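Local coordinates for periplasmic binding protein/LacI transcriptional regulator (Shewanella sp. ANA-3, PDB 5OCP), which binds arabinofuranose, in both its alpha and beta forms, as the periplasmic binding component of an arabinose ABC transporter, at residues G69-P72 / V73-A77; D94-S97 / L98-T101; A254-A257 / Y258-N262. All coordinates share one frame; numbering follows the deposited sequence.

The three contacts are local ones, between residues a few positions apart, and follow one another in the order 69-77, 94-101, 254-262. All belong to the lobe built round the parallel sheet of strands 2-7, 32-37, 59-62, 84-87, 101-104 and 268-270. Contact 1 opens helix 71-79, and contact 2 lies in the loop between strands 84-87 and 101-104; their centres are about 10 Å apart and L98 packs on K75. Contact 3 ends helix 248-259. Its centre is about 16 Å from that of contact 2, and the two touch where L100 meets Y258. Contact 2 thus touches both helices, while contacts 1 and 3 stay about 8 Å apart at their nearest atoms. The W70 side chain is about 12 Å from the bound arabinofuranose.

Contact 1 (G69-P72 / V73-A77); sequences GWKP and VLKEA
W70 lies at the start of helix 71-79, where V73 meets the edge of its indole and L74 packs on its CB. That CB lies 3.8 Å from L74 CD1. With CG beside the backbone N and anti to the carbonyl carbon (chi1 -62°), the ring swings alongside V73, whose CG1 sits near the ring plane, 3.9 Å from W70 CE3. Further round the indole, NE1 is hydrogen-bonded to the carbonyl of V66, which satisfies this buried polar atom and should limit the ring's rotation, while Q42 and Q45 of helix 42-54 also touch the side chain. A large flat residue suits this place between two helices, with V73 filling in at the ring edge and L74 against CB.

The backbone then takes up helical pairing: L74 N reaches W70 O at 3.0 Å and K75 N reaches K71 O at 2.8 Å. P72, with no N-H to offer, costs nothing in a first turn, and its carbonyl still accepts from E76 N. A water joins G69 O to V73 N, giving that early amide an acceptor. The K71 and K75 chains run side by side, K71 CG 3.7 Å from K75 CD, but their NZ atoms stay 5.6 Å apart, and K71 NZ has a long, weak ion pair with D94. The whole forms the N-terminal turn of the helix in a beta-alpha-beta unit, 59-62, 71-79 and 84-87, of a periplasmic binding protein lobe.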
ATOM      1  N   GLY A  69      -7.735 -17.947   0.868  1.00 18.96           N
ATOM      2  CA  GLY A  69      -7.804 -18.767  -0.350  1.00 19.43           C
ATOM      3  C   GLY A  69      -6.480 -19.225  -0.887  1.00 18.57           C
ATOM      4  O   GLY A  69      -6.396 -19.707  -2.027  1.00 21.47           O
ATOM      5  N   TRP A  70      -5.426 -19.050  -0.114  1.00 17.39           N
ATOM      6  CA  TRP A  70      -4.081 -19.378  -0.559  1.00 18.58           C
ATOM      7  C   TRP A  70      -3.584 -20.781  -0.236  1.00 16.66           C
ATOM      8  O   TRP A  70      -2.543 -21.217  -0.776  1.00 18.91           O
ATOM      9  CB  TRP A  70      -3.037 -18.375  -0.029  1.00 17.56           C
ATOM     10  CG  TRP A  70      -3.336 -16.978  -0.559  1.00 17.70           C
ATOM     11  CD1 TRP A  70      -3.988 -16.011   0.089  1.00 16.21           C
ATOM     12  CD2 TRP A  70      -2.983 -16.456  -1.854  1.00 16.31           C
ATOM     13  NE1 TRP A  70      -4.058 -14.868  -0.693  1.00 18.93           N
ATOM     14  CE2 TRP A  70      -3.442 -15.130  -1.897  1.00 17.63           C
ATOM     15  CE3 TRP A  70      -2.286 -16.967  -2.951  1.00 18.65           C
ATOM     16  CZ2 TRP A  70      -3.274 -14.322  -3.020  1.00 16.34           C
ATOM     17  CZ3 TRP A  70      -2.115 -16.156  -4.040  1.00 18.15           C
ATOM     18  CH2 TRP A  70      -2.586 -14.831  -4.056  1.00 16.38           C
ATOM     19  N   LYS A  71      -4.210 -21.463   0.699  1.00 21.09           N
ATOM     20  CA  LYS A  71      -3.616 -22.704   1.186  1.00 21.29           C
ATOM     21  C   LYS A  71      -3.324 -23.797   0.151  1.00 19.68           C
ATOM     22  O   LYS A  71      -2.211 -24.386   0.099  1.00 21.76           O
ATOM     23  CB  LYS A  71      -4.510 -23.291   2.321  1.00 27.70           C
ATOM     24  CG  LYS A  71      -3.909 -24.540   2.969  1.00 34.54           C
ATOM     25  CD  LYS A  71      -4.418 -24.858   4.376  1.00 37.00           C
ATOM     26  CE  LYS A  71      -5.944 -24.947   4.438  1.00 44.08           C
ATOM     27  NZ  LYS A  71      -6.437 -25.936   5.460  1.00 49.68           N
ATOM     28  N   PRO A  72      -4.272 -24.026  -0.747  1.00 21.67           N
ATOM     29  CA  PRO A  72      -4.005 -25.074  -1.772  1.00 20.70           C
ATOM     30  C   PRO A  72      -2.765 -24.802  -2.593  1.00 22.63           C
ATOM     31  O   PRO A  72      -1.906 -25.700  -2.724  1.00 20.14           O
ATOM     32  CB  PRO A  72      -5.261 -25.078  -2.615  1.00 23.37           C
ATOM     33  CG  PRO A  72      -6.314 -24.531  -1.742  1.00 23.56           C
ATOM     34  CD  PRO A  72      -5.623 -23.498  -0.855  1.00 23.38           C
ATOM     35  N   VAL A  73      -2.636 -23.553  -3.137  1.00 20.16           N
ATOM     36  CA  VAL A  73      -1.450 -23.259  -3.947  1.00 18.17           C
ATOM     37  C   VAL A  73      -0.175 -23.260  -3.141  1.00 18.38           C
ATOM     38  O   VAL A  73       0.855 -23.701  -3.631  1.00 18.24           O
ATOM     39  CB  VAL A  73      -1.655 -22.014  -4.876  1.00 20.38           C
ATOM     40  CG1 VAL A  73      -1.521 -20.660  -4.121  1.00 19.65           C
ATOM     41  CG2 VAL A  73      -0.743 -22.114  -6.064  1.00 20.12           C
ATOM     42  N   LEU A  74      -0.196 -22.812  -1.869  1.00 17.82           N
ATOM     43  CA  LEU A  74       0.970 -22.853  -1.059  1.00 16.96           C
ATOM     44  C   LEU A  74       1.400 -24.279  -0.779  1.00 15.93           C
ATOM     45  O   LEU A  74       2.566 -24.583  -0.778  1.00 17.51           O
ATOM     46  CB  LEU A  74       0.765 -22.105   0.280  1.00 16.71           C
ATOM     47  CG  LEU A  74       0.689 -20.596   0.002  1.00 18.97           C
ATOM     48  CD1 LEU A  74       0.278 -19.834   1.239  1.00 20.26           C
ATOM     49  CD2 LEU A  74       1.969 -20.050  -0.560  1.00 21.67           C
ATOM     50  N   LYS A  75       0.431 -25.151  -0.604  1.00 21.77           N
ATOM     51  CA  LYS A  75       0.774 -26.596  -0.394  1.00 23.39           C
ATOM     52  C   LYS A  75       1.430 -27.229  -1.621  1.00 22.42           C
ATOM     53  O   LYS A  75       2.424 -27.927  -1.513  1.00 22.45           O
ATOM     54  CB  LYS A  75      -0.474 -27.357   0.035  1.00 25.45           C
ATOM     55  CG  LYS A  75      -0.790 -27.218   1.504  1.00 29.31           C
ATOM     56  CD  LYS A  75      -2.202 -27.651   1.817  1.00 37.48           C
ATOM     57  CE  LYS A  75      -2.433 -29.117   1.514  1.00 44.60           C
ATOM     58  NZ  LYS A  75      -3.628 -29.634   2.271  1.00 49.20           N
ATOM     59  N   GLU A  76       0.966 -26.808  -2.782  1.00 21.98           N
ATOM     60  CA  GLU A  76       1.597 -27.187  -4.035  1.00 22.81           C
ATOM     61  C   GLU A  76       3.035 -26.739  -4.136  1.00 22.11           C
ATOM     62  O   GLU A  76       3.914 -27.491  -4.579  1.00 23.03           O
ATOM     63  CB  GLU A  76       0.787 -26.651  -5.226  1.00 25.76           C
ATOM     64  CG  GLU A  76      -0.541 -27.373  -5.466  1.00 30.36           C
ATOM     65  CD  GLU A  76      -1.467 -26.675  -6.444  1.00 37.33           C
ATOM     66  OE1 GLU A  76      -0.987 -25.965  -7.330  1.00 36.20           O
ATOM     67  OE2 GLU A  76      -2.711 -26.856  -6.339  1.00 42.79           O
ATOM     68  N   ALA A  77       3.312 -25.447  -3.828  1.00 18.76           N
ATOM     69  CA  ALA A  77       4.648 -25.015  -3.760  1.00 19.20           C
ATOM     70  C   ALA A  77       5.544 -25.794  -2.772  1.00 19.12           C
ATOM     71  O   ALA A  77       6.730 -26.043  -3.023  1.00 19.84           O
ATOM     72  CB  ALA A  77       4.689 -23.516  -3.451  1.00 19.27           C
TER
HETATM   73  O   HOH W   1      -4.798 -21.563  -3.612  1.00 18.38           O

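Contact 2 (D94-S97 / L98-T101); sequences DDDS and LFLT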
ATOM      1  N   ASP A  94      -3.078 -21.401   8.396  1.00 30.00           N
ATOM      2  CA  ASP A  94      -2.948 -22.044   9.703  1.00 30.00           C
ATOM      3  C   ASP A  94      -1.601 -22.723   9.958  1.00 30.00           C
ATOM      4  O   ASP A  94      -1.368 -23.250  11.045  1.00 30.00           O
ATOM      5  CB  ASP A  94      -4.082 -23.053   9.910  1.00 30.00           C
ATOM      6  CG  ASP A  94      -4.084 -24.150   8.865  1.00 30.00           C
ATOM      7  OD1 ASP A  94      -3.204 -24.131   7.978  1.00 30.00           O
ATOM      8  OD2 ASP A  94      -4.965 -25.033   8.929  1.00 30.00           O
ATOM      9  N   ASP A  95      -0.717 -22.712   8.965  1.00 25.01           N
ATOM     10  CA  ASP A  95       0.562 -23.323   9.119  1.00 23.58           C
ATOM     11  C   ASP A  95       1.597 -22.469   8.515  1.00 23.94           C
ATOM     12  O   ASP A  95       1.733 -22.396   7.365  1.00 23.37           O
ATOM     13  CB  ASP A  95       0.485 -24.668   8.406  1.00 28.47           C
ATOM     14  CG  ASP A  95       1.765 -25.428   8.406  1.00 28.34           C
ATOM     15  OD1 ASP A  95       2.747 -24.990   8.949  1.00 32.53           O
ATOM     16  OD2 ASP A  95       1.761 -26.518   7.853  1.00 34.18           O
ATOM     17  N   ASP A  96       2.456 -21.898   9.362  1.00 30.00           N
ATOM     18  CA  ASP A  96       3.476 -21.003   8.893  1.00 30.00           C
ATOM     19  C   ASP A  96       4.676 -21.636   8.158  1.00 30.00           C
ATOM     20  O   ASP A  96       5.530 -20.949   7.700  1.00 30.00           O
ATOM     21  CB  ASP A  96       3.869 -20.019   9.991  1.00 30.00           C
ATOM     22  CG  ASP A  96       2.708 -19.066  10.386  1.00 30.00           C
ATOM     23  OD1 ASP A  96       1.683 -18.979   9.721  1.00 30.00           O
ATOM     24  OD2 ASP A  96       2.817 -18.393  11.412  1.00 30.00           O
ATOM     25  N   SER A  97       4.716 -22.976   8.072  1.00 21.62           N
ATOM     26  CA  SER A  97       5.694 -23.635   7.290  1.00 21.27           C
ATOM     27  C   SER A  97       5.312 -23.535   5.819  1.00 21.05           C
ATOM     28  O   SER A  97       6.075 -23.922   5.001  1.00 24.81           O
ATOM     29  CB  SER A  97       5.846 -25.088   7.675  1.00 26.30           C
ATOM     30  OG  SER A  97       4.742 -25.812   7.288  1.00 27.59           O
ATOM     31  N   LEU A  98       4.132 -23.016   5.511  1.00 21.55           N
ATOM     32  CA  LEU A  98       3.747 -22.821   4.083  1.00 20.60           C
ATOM     33  C   LEU A  98       4.417 -21.599   3.374  1.00 20.30           C
ATOM     34  O   LEU A  98       4.191 -21.397   2.162  1.00 20.45           O
ATOM     35  CB  LEU A  98       2.270 -22.785   3.970  1.00 21.48           C
ATOM     36  CG  LEU A  98       1.514 -24.071   4.216  1.00 23.93           C
ATOM     37  CD1 LEU A  98       0.065 -23.719   4.343  1.00 22.47           C
ATOM     38  CD2 LEU A  98       1.732 -25.080   3.113  1.00 25.45           C
ATOM     39  N   PHE A  99       5.230 -20.818   4.111  1.00 18.02           N
ATOM     40  CA  PHE A  99       6.002 -19.765   3.556  1.00 16.10           C
ATOM     41  C   PHE A  99       7.346 -19.629   4.319  1.00 17.48           C
ATOM     42  O   PHE A  99       7.496 -20.075   5.493  1.00 18.88           O
ATOM     43  CB  PHE A  99       5.150 -18.477   3.495  1.00 18.09           C
ATOM     44  CG  PHE A  99       4.808 -17.917   4.832  1.00 16.89           C
ATOM     45  CD1 PHE A  99       5.676 -17.019   5.459  1.00 17.51           C
ATOM     46  CD2 PHE A  99       3.621 -18.290   5.452  1.00 20.02           C
ATOM     47  CE1 PHE A  99       5.363 -16.531   6.704  1.00 19.46           C
ATOM     48  CE2 PHE A  99       3.319 -17.858   6.724  1.00 21.63           C
ATOM     49  CZ  PHE A  99       4.216 -16.959   7.354  1.00 19.26           C
ATOM     50  N   LEU A 100       8.311 -19.067   3.668  1.00 16.72           N
ATOM     51  CA  LEU A 100       9.603 -18.851   4.185  1.00 16.48           C
ATOM     52  C   LEU A 100       9.535 -17.653   5.143  1.00 18.03           C
ATOM     53  O   LEU A 100       9.950 -17.756   6.263  1.00 18.47           O
ATOM     54  CB  LEU A 100      10.591 -18.632   3.045  1.00 16.52           C
ATOM     55  CG  LEU A 100      11.995 -18.251   3.379  1.00 16.36           C
ATOM     56  CD1 LEU A 100      12.700 -19.263   4.329  1.00 19.17           C
ATOM     57  CD2 LEU A 100      12.865 -18.028   2.202  1.00 18.14           C
ATOM     58  N   THR A 101       9.002 -16.532   4.667  1.00 14.65           N
ATOM     59  CA  THR A 101       8.889 -15.335   5.493  1.00 14.65           C
ATOM     60  C   THR A 101       8.055 -14.256   4.813  1.00 14.00           C
ATOM     61  O   THR A 101       7.701 -14.375   3.640  1.00 12.81           O
ATOM     62  CB  THR A 101      10.275 -14.756   5.837  1.00 15.20           C
ATOM     63  OG1 THR A 101      10.134 -13.733   6.832  1.00 17.40           O
ATOM     64  CG2 THR A 101      10.929 -14.167   4.598  1.00 16.66           C
TER
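L98 N bonds back to D95 O and closes a tight turn, while F99 packs beside D96. The hydrogen bonds come first. L98 N gives to D95 O at 3.1 Å, the donor standing about 40° out of the carbonyl plane. The D95 side chain adds a second hold: OD1 accepts from S97 N at 2.9 Å and from the S97 hydroxyl OG at 2.7 Å, both from the same face of the carboxylate. The carboxylate CG is anti to the backbone N of D95 (chi1 177°), which carries it forward along the chain to meet S97. Aspartate suits the place because its short chain brings an oxygen to the amide two residues on, which defines an Asx turn; serine suits the other end by offering a hydroxyl beside its own N-H. An alanine at D95 would lack both acceptor bonds, and is likely to leave the N-H and hydroxyl of S97 without this mate and the turn less firmly held.

Van der Waals contacts form the second group. D96 and F99 lie side by side with carboxylate and ring planes 55° apart, D96 OD1 coming within 3.6 Å of F99 CE2. D96 O stands 3.9 Å above the F99 ring plane, displaced toward its rim. L98 CG and CD1 lie against D95 O, and the buried leucine also touches L74, K75 and K78 of helix 71-79, a fit place for a branched apolar chain in a loop with several aspartates.

Charge supplies the third group. K267 bonds through NZ to both D96 O and F99 O, two acceptors 3.1 Å apart, and makes a cation-pi contact with the F99 ring.

Contact 3 (A254-A257 / Y258-N262); sequences AIDA and YLKGN
D256 and K260 meet across one helical turn, but through the lysine's carbon chain: D256 OD2 lies 3.2 Å from K260 CE, whereas K260 NZ stays 4.2 Å from D256 OD1, beyond a salt bridge. The opposite charges probably still attract each other weakly. Three i to i+4 bonds carry the helix into its last turn. Y258 N gives to A254 O, L259 N to I255 O, and K260 N to D256 O at 3.0 Å, in the nearly straight bond of 168° N-H...O angle. The helix then closes in a Schellman motif: N262 N turns back to A257 O at 2.9 Å, and G261 N finds Y258 O. G261 carries the positive phi (102°) this reversal needs; a CB there would be jammed against the carbonyl oxygen of K260, so glycine fits. I255 CG2 and L259 CD1 pack alongside each other at 3.9 Å, L259 at the surface and I255 buried. I255 also presses on A59 and I61 of strand 59-62, Y258 reaches P83 and L100, and L259 touches T1, so the end of helix 248-259 lies against the parallel sheet and the residues leading into strands 2-7, 84-87 and 101-104.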
ATOM      1  N   ALA A 254      16.369 -13.100   1.922  1.00 19.62           N
ATOM      2  CA  ALA A 254      15.817 -14.273   2.527  1.00 20.12           C
ATOM      3  C   ALA A 254      15.887 -15.476   1.599  1.00 19.19           C
ATOM      4  O   ALA A 254      16.283 -16.570   2.063  1.00 21.01           O
ATOM      5  CB  ALA A 254      14.384 -14.046   2.937  1.00 21.32           C
ATOM      6  N   ILE A 255      15.588 -15.249   0.332  1.00 20.11           N
ATOM      7  CA  ILE A 255      15.687 -16.383  -0.650  1.00 21.09           C
ATOM      8  C   ILE A 255      17.153 -16.839  -0.795  1.00 21.34           C
ATOM      9  O   ILE A 255      17.432 -18.034  -0.651  1.00 23.90           O
ATOM     10  CB  ILE A 255      15.122 -15.983  -1.954  1.00 22.34           C
ATOM     11  CG1 ILE A 255      13.574 -15.923  -1.838  1.00 20.96           C
ATOM     12  CG2 ILE A 255      15.561 -16.927  -3.087  1.00 21.24           C
ATOM     13  CD1 ILE A 255      12.941 -15.009  -2.855  1.00 21.86           C
ATOM     14  N   ASP A 256      18.049 -15.886  -1.009  1.00 23.57           N
ATOM     15  CA  ASP A 256      19.511 -16.187  -1.102  1.00 23.51           C
ATOM     16  C   ASP A 256      20.049 -16.999   0.081  1.00 25.50           C
ATOM     17  O   ASP A 256      20.683 -18.038  -0.089  1.00 26.75           O
ATOM     18  CB  ASP A 256      20.296 -14.922  -1.386  1.00 28.49           C
ATOM     19  CG  ASP A 256      21.718 -15.207  -1.925  1.00 40.88           C
ATOM     20  OD1 ASP A 256      21.847 -15.987  -2.909  1.00 42.88           O
ATOM     21  OD2 ASP A 256      22.707 -14.639  -1.369  1.00 43.82           O
ATOM     22  N   ALA A 257      19.714 -16.591   1.287  1.00 24.98           N
ATOM     23  CA  ALA A 257      20.029 -17.348   2.478  1.00 25.01           C
ATOM     24  C   ALA A 257      19.452 -18.735   2.547  1.00 29.58           C
ATOM     25  O   ALA A 257      20.157 -19.718   2.927  1.00 26.56           O
ATOM     26  CB  ALA A 257      19.639 -16.532   3.691  1.00 29.35           C
ATOM     27  N   TYR A 258      18.188 -18.868   2.151  1.00 24.01           N
ATOM     28  CA  TYR A 258      17.554 -20.167   2.208  1.00 24.74           C
ATOM     29  C   TYR A 258      18.283 -21.146   1.240  1.00 24.72           C
ATOM     30  O   TYR A 258      18.456 -22.325   1.598  1.00 29.37           O
ATOM     31  CB  TYR A 258      16.089 -20.047   1.807  1.00 27.41           C
ATOM     32  CG  TYR A 258      15.408 -21.362   1.651  1.00 27.02           C
ATOM     33  CD1 TYR A 258      14.891 -22.006   2.732  1.00 33.13           C
ATOM     34  CD2 TYR A 258      15.350 -22.005   0.408  1.00 29.51           C
ATOM     35  CE1 TYR A 258      14.282 -23.219   2.614  1.00 34.57           C
ATOM     36  CE2 TYR A 258      14.748 -23.239   0.281  1.00 29.55           C
ATOM     37  CZ  TYR A 258      14.243 -23.835   1.386  1.00 35.93           C
ATOM     38  OH  TYR A 258      13.632 -25.040   1.350  1.00 36.92           O
ATOM     39  N   LEU A 259      18.624 -20.650   0.068  1.00 26.71           N
ATOM     40  CA  LEU A 259      19.210 -21.471  -1.008  1.00 29.13           C
ATOM     41  C   LEU A 259      20.637 -21.892  -0.604  1.00 34.07           C
ATOM     42  O   LEU A 259      21.017 -23.067  -0.761  1.00 36.86           O
ATOM     43  CB  LEU A 259      19.204 -20.710  -2.335  1.00 29.98           C
ATOM     44  CG  LEU A 259      17.826 -20.415  -2.993  1.00 31.31           C
ATOM     45  CD1 LEU A 259      17.983 -19.674  -4.310  1.00 32.28           C
ATOM     46  CD2 LEU A 259      16.953 -21.650  -3.201  1.00 32.49           C
ATOM     47  N   LYS A 260      21.367 -20.964  -0.004  1.00 31.74           N
ATOM     48  CA  LYS A 260      22.663 -21.264   0.601  1.00 35.35           C
ATOM     49  C   LYS A 260      22.635 -22.170   1.814  1.00 37.39           C
ATOM     50  O   LYS A 260      23.708 -22.575   2.268  1.00 44.49           O
ATOM     51  CB  LYS A 260      23.374 -19.978   0.940  1.00 34.87           C
ATOM     52  CG  LYS A 260      23.761 -19.215  -0.290  1.00 40.26           C
ATOM     53  CD  LYS A 260      24.453 -17.918   0.056  1.00 45.96           C
ATOM     54  CE  LYS A 260      24.714 -17.117  -1.203  1.00 46.72           C
ATOM     55  NZ  LYS A 260      25.523 -17.901  -2.181  1.00 54.34           N
ATOM     56  N   GLY A 261      21.463 -22.532   2.344  1.00 37.97           N
ATOM     57  CA  GLY A 261      21.372 -23.529   3.430  1.00 38.76           C
ATOM     58  C   GLY A 261      21.158 -22.991   4.843  1.00 43.38           C
ATOM     59  O   GLY A 261      21.186 -23.771   5.823  1.00 45.58           O
ATOM     60  N   ASN A 262      20.952 -21.671   4.961  1.00 44.45           N
ATOM     61  CA  ASN A 262      20.600 -21.022   6.246  1.00 44.81           C
ATOM     62  C   ASN A 262      19.284 -21.613   6.744  1.00 46.09           C
ATOM     63  O   ASN A 262      18.274 -21.633   6.009  1.00 36.56           O
ATOM     64  CB  ASN A 262      20.489 -19.479   6.099  1.00 47.13           C
ATOM     65  CG  ASN A 262      19.681 -18.802   7.230  1.00 55.25           C
ATOM     66  OD1 ASN A 262      19.819 -19.141   8.419  1.00 66.60           O
ATOM     67  ND2 ASN A 262      18.821 -17.841   6.854  1.00 41.47           N
TER